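Side-chain contacts in Nab2p (Saccharomyces cerevisiae YJM1574, PDB 5L2L), which binds the poly(A) tails of mRNAs and pre-mRNAs, protecting them from degradation by the exosome and taking part in tail-length control and nuclear export: residues K21-R26 with A35-I40; I29-G34 with I40-G45. All blocks are in the same frame, centred on the assembly; numbering follows the deposited sequence.

Contact 1. Residues K21-R26 with A35-I40; sequences KYRHAR and ANCTRI. With ZN (zinc ion), chain S; ZN (zinc ion), chain T; nucleotides of chain C; nucleotides of chain H.
Arg23 of zinc finger 5 reaches over to Cys37, Arg39 and Ile40 of finger 6, so that one side chain joins two successive CCCH zinc fingers of the tandem array. The hydrogen bonds come from its guanidinium group. Arg23 NH1 binds Arg39 O at 2.8 Å; this oxygen sits near the guanidinium plane at its edge, while the donor itself stands above the Arg39 carbonyl plane. Arg23 NH1 also makes a weak bond of 3.4 Å to Cys37 SG, and Arg23 NH2 a weak one of 3.1 Å to Cys37 O. A turn about the CG-CD bond of Arg23 (chi3 -76°) brings the flat end to these acceptors, and NE is taken up by Leu6 O. Because Cys37 SG binds zinc with Cys31, Cys42 and His46, the nearby guanidinium charge probably offsets part of the negative charge on this thiolate; a weak bond from Arg39 N reaches the same sulfur.

Packing along the arginine is slighter: Arg23 CD passes 3.4 Å from Ile40 O. A water links this oxygen weakly to His24 N.

On the finger 5 side, His24 NE2 lies 2.1 Å from the zinc that Cys9, Cys15 and Cys20 also hold.

RNA stacking flanks the contact at both ends. The Tyr22 ring lies between A3 of RNA chain C, offset toward the ring's rim with CE2 3.4 Å from base atom C5, and Lys21 CG, centred over the opposite face; the Tyr22 hydroxyl adds a weak bond to the phosphate. The extended Arg39, salt-bridged to Asp41 through NE, lays its guanidinium face on the A10 base of RNA chain H, with CZ 3.6 Å from base atom N1.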
loop_
_atom_site.group_PDB
_atom_site.type_symbol
_atom_site.label_atom_id
_atom_site.label_comp_id
_atom_site.label_asym_id
_atom_site.label_seq_id
_atom_site.Cartn_x
_atom_site.Cartn_y
_atom_site.Cartn_z
ATOM N N LYS F 21 -1.997 11.493 11.977
ATOM C CA LYS F 21 -2.665 12.040 13.154
ATOM C C LYS F 21 -4.183 12.106 13.039
ATOM O O LYS F 21 -4.836 12.506 14.012
ATOM C CB LYS F 21 -2.112 13.440 13.470
ATOM C CG LYS F 21 -2.414 14.515 12.464
ATOM C CD LYS F 21 -1.801 15.851 12.921
ATOM C CE LYS F 21 -2.110 16.981 11.969
ATOM N NZ LYS F 21 -1.699 18.312 12.534
ATOM N N TYR F 22 -4.766 11.688 11.916
ATOM C CA TYR F 22 -6.174 11.956 11.624
ATOM C C TYR F 22 -7.082 10.761 11.973
ATOM O O TYR F 22 -6.622 9.673 12.340
ATOM C CB TYR F 22 -6.307 12.363 10.146
ATOM C CG TYR F 22 -5.567 13.642 9.821
ATOM C CD1 TYR F 22 -6.027 14.865 10.284
ATOM C CD2 TYR F 22 -4.392 13.627 9.078
ATOM C CE1 TYR F 22 -5.349 16.043 9.992
ATOM C CE2 TYR F 22 -3.712 14.813 8.777
ATOM C CZ TYR F 22 -4.203 16.005 9.241
ATOM O OH TYR F 22 -3.535 17.175 8.955
ATOM N N ARG F 23 -8.401 10.986 11.872
ATOM C CA ARG F 23 -9.403 9.955 12.181
ATOM C C ARG F 23 -9.646 9.066 10.964
ATOM O O ARG F 23 -9.728 9.556 9.833
ATOM C CB ARG F 23 -10.742 10.569 12.615
ATOM C CG ARG F 23 -10.774 11.161 14.022
ATOM C CD ARG F 23 -12.224 11.209 14.626
ATOM N NE ARG F 23 -13.026 12.290 14.061
ATOM C CZ ARG F 23 -14.230 12.663 14.494
ATOM N NH1 ARG F 23 -14.819 12.051 15.527
ATOM N NH2 ARG F 23 -14.852 13.666 13.890
ATOM N N HIS F 24 -9.800 7.762 11.209
ATOM C CA HIS F 24 -9.947 6.754 10.158
ATOM C C HIS F 24 -11.284 6.023 10.283
ATOM O O HIS F 24 -11.569 5.383 11.308
ATOM C CB HIS F 24 -8.784 5.751 10.201
ATOM C CG HIS F 24 -7.445 6.377 9.947
ATOM N ND1 HIS F 24 -6.691 6.948 10.948
ATOM C CD2 HIS F 24 -6.750 6.572 8.796
ATOM C CE1 HIS F 24 -5.578 7.447 10.429
ATOM N NE2 HIS F 24 -5.600 7.248 9.119
ATOM N N ALA F 25 -12.081 6.078 9.220
ATOM C CA ALA F 25 -13.356 5.366 9.187
ATOM C C ALA F 25 -13.146 3.893 8.827
ATOM O O ALA F 25 -12.399 3.569 7.894
ATOM C CB ALA F 25 -14.307 6.035 8.181
ATOM N N ARG F 26 -13.816 3.001 9.567
ATOM C CA ARG F 26 -13.861 1.571 9.265
ATOM C C ARG F 26 -15.268 1.100 8.923
ATOM O O ARG F 26 -15.480 -0.110 8.738
ATOM C CB ARG F 26 -13.320 0.740 10.440
ATOM C CG ARG F 26 -11.933 1.118 10.836
ATOM C CD ARG F 26 -11.216 0.002 11.579
ATOM N NE ARG F 26 -11.942 -0.518 12.733
ATOM C CZ ARG F 26 -12.027 0.100 13.907
ATOM N NH1 ARG F 26 -11.462 1.282 14.076
ATOM N NH2 ARG F 26 -12.688 -0.455 14.906
ATOM N N ALA F 35 -20.216 16.306 11.263
ATOM C CA ALA F 35 -19.008 17.080 11.520
ATOM C C ALA F 35 -18.918 17.585 12.957
ATOM O O ALA F 35 -17.873 18.130 13.338
ATOM C CB ALA F 35 -18.934 18.257 10.542
ATOM N N ASN F 36 -19.961 17.397 13.769
ATOM C CA ASN F 36 -19.934 17.786 15.171
ATOM C C ASN F 36 -19.466 16.665 16.103
ATOM O O ASN F 36 -19.418 16.875 17.322
ATOM C CB ASN F 36 -21.324 18.269 15.586
ATOM C CG ASN F 36 -21.738 19.517 14.839
ATOM O OD1 ASN F 36 -20.916 20.399 14.591
ATOM N ND2 ASN F 36 -23.010 19.592 14.458
ATOM N N CYS F 37 -19.108 15.498 15.569
ATOM C CA CYS F 37 -18.629 14.395 16.405
ATOM C C CYS F 37 -17.263 14.719 17.002
ATOM O O CYS F 37 -16.330 15.069 16.269
ATOM C CB CYS F 37 -18.537 13.106 15.584
ATOM S SG CYS F 37 -18.011 11.664 16.560
ATOM N N THR F 38 -17.133 14.582 18.332
ATOM C CA THR F 38 -15.866 14.850 19.011
ATOM C C THR F 38 -15.207 13.608 19.621
ATOM O O THR F 38 -14.271 13.752 20.419
ATOM C CB THR F 38 -16.057 15.896 20.111
ATOM O OG1 THR F 38 -17.077 15.460 21.011
ATOM C CG2 THR F 38 -16.443 17.230 19.534
ATOM N N ARG F 39 -15.655 12.402 19.274
ATOM C CA ARG F 39 -15.036 11.176 19.779
ATOM C C ARG F 39 -13.797 10.841 18.952
ATOM O O ARG F 39 -13.901 10.551 17.756
ATOM C CB ARG F 39 -16.032 10.014 19.755
ATOM C CG ARG F 39 -15.398 8.683 20.160
ATOM C CD ARG F 39 -16.379 7.516 20.281
ATOM N NE ARG F 39 -15.630 6.298 20.566
ATOM C CZ ARG F 39 -16.137 5.140 20.986
ATOM N NH1 ARG F 39 -17.444 4.985 21.195
ATOM N NH2 ARG F 39 -15.302 4.131 21.211
ATOM N N ILE F 40 -12.622 10.833 19.587
ATOM C CA ILE F 40 -11.390 10.854 18.787
ATOM C C ILE F 40 -11.148 9.518 18.058
ATOM O O ILE F 40 -10.540 9.499 16.972
ATOM C CB ILE F 40 -10.197 11.272 19.681
ATOM C CG1 ILE F 40 -8.946 11.582 18.839
ATOM C CG2 ILE F 40 -9.894 10.203 20.710
ATOM C CD1 ILE F 40 -9.112 12.783 17.862
HETATM ZN ZN ZN S . -4.442 8.368 7.776
HETATM ZN ZN ZN T . -18.352 10.086 14.853
ATOM P P A C 3 -0.360 17.542 7.234
ATOM O OP1 A C 3 -0.281 16.835 8.542
ATOM O OP2 A C 3 -0.366 19.030 7.201
ATOM O "O5'" A C 3 0.811 17.016 6.280
ATOM C "C5'" A C 3 1.689 15.965 6.689
ATOM C "C4'" A C 3 1.302 14.643 6.068
ATOM O "O4'" A C 3 -0.114 14.411 6.350
ATOM C "C3'" A C 3 1.459 14.578 4.541
ATOM O "O3'" A C 3 1.893 13.265 4.107
ATOM C "C2'" A C 3 0.039 14.889 4.048
ATOM O "O2'" A C 3 -0.262 14.392 2.762
ATOM C "C1'" A C 3 -0.822 14.233 5.135
ATOM N N9 A C 3 -2.193 14.770 5.271
ATOM C C8 A C 3 -2.648 16.072 5.345
ATOM N N7 A C 3 -3.965 16.187 5.450
ATOM C C5 A C 3 -4.433 14.867 5.444
ATOM C C6 A C 3 -5.728 14.275 5.520
ATOM N N6 A C 3 -6.885 14.933 5.635
ATOM N N1 A C 3 -5.811 12.924 5.482
ATOM C C2 A C 3 -4.677 12.222 5.382
ATOM N N3 A C 3 -3.421 12.650 5.299
ATOM C C4 A C 3 -3.349 13.997 5.330
ATOM P P A H 10 -19.837 -2.975 20.816
ATOM O OP1 A H 10 -18.776 -3.541 21.683
ATOM O OP2 A H 10 -21.145 -3.672 20.728
ATOM O "O5'" A H 10 -20.067 -1.464 21.252
ATOM C "C5'" A H 10 -21.348 -0.983 21.647
ATOM C "C4'" A H 10 -21.655 0.356 21.023
ATOM O "O4'" A H 10 -20.419 1.119 20.882
ATOM C "C3'" A H 10 -22.274 0.294 19.627
ATOM O "O3'" A H 10 -23.191 1.378 19.457
ATOM C "C2'" A H 10 -21.063 0.504 18.719
ATOM O "O2'" A H 10 -21.376 0.980 17.427
ATOM C "C1'" A H 10 -20.269 1.522 19.528
ATOM N N9 A H 10 -18.839 1.608 19.202
ATOM C C8 A H 10 -17.861 0.678 19.440
ATOM N N7 A H 10 -16.666 1.037 19.040
ATOM C C5 A H 10 -16.853 2.294 18.479
ATOM C C6 A H 10 -15.963 3.217 17.889
ATOM N N6 A H 10 -14.650 3.017 17.727
ATOM N N1 A H 10 -16.478 4.382 17.442
ATOM C C2 A H 10 -17.796 4.607 17.602
ATOM N N3 A H 10 -18.725 3.826 18.155
ATOM C C4 A H 10 -18.189 2.665 18.577
HETATM O O HOH W 1 -10.924 7.434 14.327
#

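Contact 2. Residues I29-G34 with I40-G45; sequences IMCREG and IDCLFG. With ZN (zinc ion), chain T; nucleotides of chain H.
Phe44 CG stands anti to its own carbonyl carbon (chi1 -65°), turning the ring onto the A11 base of RNA chain H, and Cys31 SG anti to its backbone N (chi1 -177°), turning the sulfur to the zinc of this CCCH zinc finger, which Cys37, Cys42 and His46 also bind. Cys31 CB packs 3.7 Å from Phe44 CB. Ile29 CB touches Phe44 CD1 (3.9 Å), and Ile29 O lies at the ring's edge, in its plane. A single beta bridge binds the backbones: Gly45 N to Ile29 O (3.0 Å) and Cys31 N to Gly45 O (2.7 Å), with a water joining Gly45 O to Cys31 O. On the finger's adenine-binding surface, A11 is sandwiched between the faces of Phe44 and the Arg32 guanidinium, and read by Arg32 N to N1 (3.0 Å) and N6 to Cys31 SG (3.4 Å). A10 is read likewise by a backbone N-H at N1 (Leu43 N), but its N6 goes to the carbonyl Asp41 O. Replacing this phenylalanine with an alanine is likely to leave A11 stacked on the Arg32 side alone, and Leu43 CD1 without the ring face beneath it. No alpha-helix or extended strand flanks the contact, only loops and a short 3-10 turn at Ala35 and Asn36; the loop at Arg26 and Ser27 covers Leu43, and Arg23 packs on Cys42.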
loop_
_atom_site.group_PDB
_atom_site.type_symbol
_atom_site.label_atom_id
_atom_site.label_comp_id
_atom_site.label_asym_id
_atom_site.label_seq_id
_atom_site.Cartn_x
_atom_site.Cartn_y
_atom_site.Cartn_z
ATOM N N ILE F 29 -21.022 3.497 7.047
ATOM C CA ILE F 29 -22.112 4.250 7.662
ATOM C C ILE F 29 -21.604 5.622 8.090
ATOM O O ILE F 29 -20.549 5.741 8.728
ATOM C CB ILE F 29 -22.689 3.464 8.852
ATOM C CG1 ILE F 29 -23.332 2.161 8.369
ATOM C CG2 ILE F 29 -23.722 4.299 9.633
ATOM C CD1 ILE F 29 -23.731 1.194 9.494
ATOM N N MET F 30 -22.355 6.672 7.751
ATOM C CA MET F 30 -21.955 8.018 8.142
ATOM C C MET F 30 -22.368 8.299 9.596
ATOM O O MET F 30 -23.486 7.974 10.028
ATOM C CB MET F 30 -22.543 9.048 7.172
ATOM C CG MET F 30 -21.900 9.000 5.732
ATOM S SD MET F 30 -22.577 10.233 4.587
ATOM C CE MET F 30 -21.808 9.738 3.034
ATOM N N CYS F 31 -21.441 8.885 10.359
ATOM C CA CYS F 31 -21.677 9.133 11.780
ATOM C C CYS F 31 -22.919 9.997 11.983
ATOM O O CYS F 31 -23.100 11.019 11.312
ATOM C CB CYS F 31 -20.460 9.813 12.416
ATOM S SG CYS F 31 -20.648 10.091 14.216
ATOM N N ARG F 32 -23.771 9.595 12.936
ATOM C CA ARG F 32 -25.022 10.308 13.176
ATOM C C ARG F 32 -24.798 11.727 13.683
ATOM O O ARG F 32 -25.715 12.553 13.592
ATOM C CB ARG F 32 -25.890 9.528 14.175
ATOM C CG ARG F 32 -25.213 9.249 15.511
ATOM C CD ARG F 32 -26.188 8.672 16.541
ATOM N NE ARG F 32 -26.466 7.247 16.338
ATOM C CZ ARG F 32 -25.965 6.257 17.073
ATOM N NH1 ARG F 32 -25.139 6.505 18.083
ATOM N NH2 ARG F 32 -26.293 5.001 16.798
ATOM N N GLU F 33 -23.618 12.024 14.234
ATOM C CA GLU F 33 -23.267 13.364 14.699
ATOM C C GLU F 33 -22.565 14.202 13.636
ATOM O O GLU F 33 -22.291 15.386 13.881
ATOM C CB GLU F 33 -22.354 13.285 15.930
ATOM C CG GLU F 33 -22.903 12.457 17.079
ATOM C CD GLU F 33 -24.188 13.019 17.634
ATOM O OE1 GLU F 33 -25.141 12.230 17.835
ATOM O OE2 GLU F 33 -24.247 14.250 17.859
ATOM N N GLY F 34 -22.249 13.618 12.483
ATOM C CA GLY F 34 -21.674 14.380 11.381
ATOM C C GLY F 34 -20.382 15.079 11.766
ATOM O O GLY F 34 -19.542 14.540 12.501
ATOM N N ILE F 40 -12.622 10.833 19.587
ATOM C CA ILE F 40 -11.390 10.854 18.787
ATOM C C ILE F 40 -11.148 9.518 18.058
ATOM O O ILE F 40 -10.540 9.499 16.972
ATOM C CB ILE F 40 -10.197 11.272 19.681
ATOM C CG1 ILE F 40 -8.946 11.582 18.839
ATOM C CG2 ILE F 40 -9.894 10.203 20.710
ATOM C CD1 ILE F 40 -9.112 12.783 17.862
ATOM N N ASP F 41 -11.635 8.399 18.596
ATOM C CA ASP F 41 -11.476 7.095 17.952
ATOM C C ASP F 41 -12.746 6.620 17.226
ATOM O O ASP F 41 -12.863 5.425 16.916
ATOM C CB ASP F 41 -11.050 6.051 18.986
ATOM C CG ASP F 41 -12.141 5.765 20.004
ATOM O OD1 ASP F 41 -12.885 6.703 20.358
ATOM O OD2 ASP F 41 -12.255 4.603 20.450
ATOM N N CYS F 42 -13.687 7.520 16.932
ATOM C CA CYS F 42 -14.917 7.124 16.237
ATOM C C CYS F 42 -14.602 6.463 14.893
ATOM O O CYS F 42 -13.794 6.974 14.110
ATOM C CB CYS F 42 -15.820 8.345 16.024
ATOM S SG CYS F 42 -17.465 7.969 15.326
ATOM N N LEU F 43 -15.246 5.323 14.618
ATOM C CA LEU F 43 -14.967 4.555 13.406
ATOM C C LEU F 43 -15.931 4.838 12.256
ATOM O O LEU F 43 -15.759 4.268 11.171
ATOM C CB LEU F 43 -14.964 3.047 13.720
ATOM C CG LEU F 43 -16.210 2.333 14.244
ATOM C CD1 LEU F 43 -17.262 2.083 13.135
ATOM C CD2 LEU F 43 -15.771 1.008 14.876
ATOM N N PHE F 44 -16.937 5.680 12.464
ATOM C CA PHE F 44 -17.924 5.991 11.433
ATOM C C PHE F 44 -17.446 7.166 10.571
ATOM O O PHE F 44 -16.510 7.880 10.916
ATOM C CB PHE F 44 -19.282 6.271 12.095
ATOM C CG PHE F 44 -19.858 5.053 12.787
ATOM C CD1 PHE F 44 -20.605 4.120 12.077
ATOM C CD2 PHE F 44 -19.610 4.812 14.137
ATOM C CE1 PHE F 44 -21.104 2.976 12.705
ATOM C CE2 PHE F 44 -20.106 3.681 14.753
ATOM C CZ PHE F 44 -20.858 2.768 14.040
ATOM N N GLY F 45 -18.093 7.344 9.419
ATOM C CA GLY F 45 -17.646 8.360 8.455
ATOM C C GLY F 45 -18.067 9.779 8.836
ATOM O O GLY F 45 -19.191 10.019 9.276
HETATM ZN ZN ZN T . -18.352 10.086 14.853
ATOM P P A H 11 -24.782 1.128 19.467
ATOM O OP1 A H 11 -25.457 2.450 19.572
ATOM O OP2 A H 11 -25.059 0.045 20.437
ATOM O "O5'" A H 11 -25.099 0.556 18.019
ATOM C "C5'" A H 11 -26.434 0.469 17.538
ATOM C "C4'" A H 11 -26.486 0.629 16.042
ATOM O "O4'" A H 11 -26.108 1.993 15.701
ATOM C "C3'" A H 11 -25.530 -0.273 15.273
ATOM O "O3'" A H 11 -26.084 -0.563 13.989
ATOM C "C2'" A H 11 -24.292 0.610 15.130
ATOM O "O2'" A H 11 -23.429 0.245 14.076
ATOM C "C1'" A H 11 -24.927 1.983 14.910
ATOM N N9 A H 11 -24.108 3.127 15.333
ATOM C C8 A H 11 -23.406 3.284 16.504
ATOM N N7 A H 11 -22.805 4.447 16.622
ATOM C C5 A H 11 -23.145 5.108 15.447
ATOM C C6 A H 11 -22.832 6.388 14.959
ATOM N N6 A H 11 -22.048 7.264 15.593
ATOM N N1 A H 11 -23.336 6.740 13.759
ATOM C C2 A H 11 -24.113 5.867 13.106
ATOM N N3 A H 11 -24.477 4.637 13.456
ATOM C C4 A H 11 -23.962 4.316 14.659
ATOM P P A H 10 -19.837 -2.975 20.816
ATOM O OP1 A H 10 -18.776 -3.541 21.683
ATOM O OP2 A H 10 -21.145 -3.672 20.728
ATOM O "O5'" A H 10 -20.067 -1.464 21.252
ATOM C "C5'" A H 10 -21.348 -0.983 21.647
ATOM C "C4'" A H 10 -21.655 0.356 21.023
ATOM O "O4'" A H 10 -20.419 1.119 20.882
ATOM C "C3'" A H 10 -22.274 0.294 19.627
ATOM O "O3'" A H 10 -23.191 1.378 19.457
ATOM C "C2'" A H 10 -21.063 0.504 18.719
ATOM O "O2'" A H 10 -21.376 0.980 17.427
ATOM C "C1'" A H 10 -20.269 1.522 19.528
ATOM N N9 A H 10 -18.839 1.608 19.202
ATOM C C8 A H 10 -17.861 0.678 19.440
ATOM N N7 A H 10 -16.666 1.037 19.040
ATOM C C5 A H 10 -16.853 2.294 18.479
ATOM C C6 A H 10 -15.963 3.217 17.889
ATOM N N6 A H 10 -14.650 3.017 17.727
ATOM N N1 A H 10 -16.478 4.382 17.442
ATOM C C2 A H 10 -17.796 4.607 17.602
ATOM N N3 A H 10 -18.725 3.826 18.155
ATOM C C4 A H 10 -18.189 2.665 18.577
ATOM P P A H 9 -14.486 -6.019 18.492
ATOM O OP1 A H 9 -14.041 -5.951 19.902
ATOM O OP2 A H 9 -15.048 -7.280 17.939
ATOM O "O5'" A H 9 -15.584 -4.879 18.267
ATOM C "C5'" A H 9 -15.630 -3.727 19.101
ATOM C "C4'" A H 9 -16.885 -2.909 18.886
ATOM O "O4'" A H 9 -16.812 -2.221 17.604
ATOM C "C3'" A H 9 -18.189 -3.691 18.858
ATOM O "O3'" A H 9 -19.241 -2.845 19.324
ATOM C "C2'" A H 9 -18.383 -3.946 17.364
ATOM O "O2'" A H 9 -19.719 -4.214 16.997
ATOM C "C1'" A H 9 -17.891 -2.626 16.780
ATOM N N9 A H 9 -17.373 -2.649 15.409
ATOM C C8 A H 9 -16.129 -3.092 15.047
ATOM N N7 A H 9 -15.843 -2.941 13.771
ATOM C C5 A H 9 -16.974 -2.319 13.271
ATOM C C6 A H 9 -17.285 -1.892 11.974
ATOM N N6 A H 9 -16.438 -2.025 10.946
ATOM N N1 A H 9 -18.489 -1.312 11.781
ATOM C C2 A H 9 -19.302 -1.155 12.839
ATOM N N3 A H 9 -19.129 -1.533 14.111
ATOM C C4 A H 9 -17.920 -2.112 14.265
HETATM O O HOH W 2 -21.173 11.924 9.016
#

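How the contacts relate
From the N terminus the segments run 21-26, 29-34, 35-40 and 40-45, so the two contacts cross. Contact 1 closes the loop through 27-34 and ties the end of finger 5 to the middle of finger 6. Contact 2 closes the shorter loop through 35-39 and draws the start of finger 6 against its later part. Ile40 belongs to both, and both contribute ligands to the finger 6 zinc, Cys37 from contact 1 and Cys31 and Cys42 from contact 2. A probable hydrogen bond from Arg26 N to Leu43 O (2.8 Å) links them directly, joining the exit of finger 5 to the RNA-binding side of finger 6.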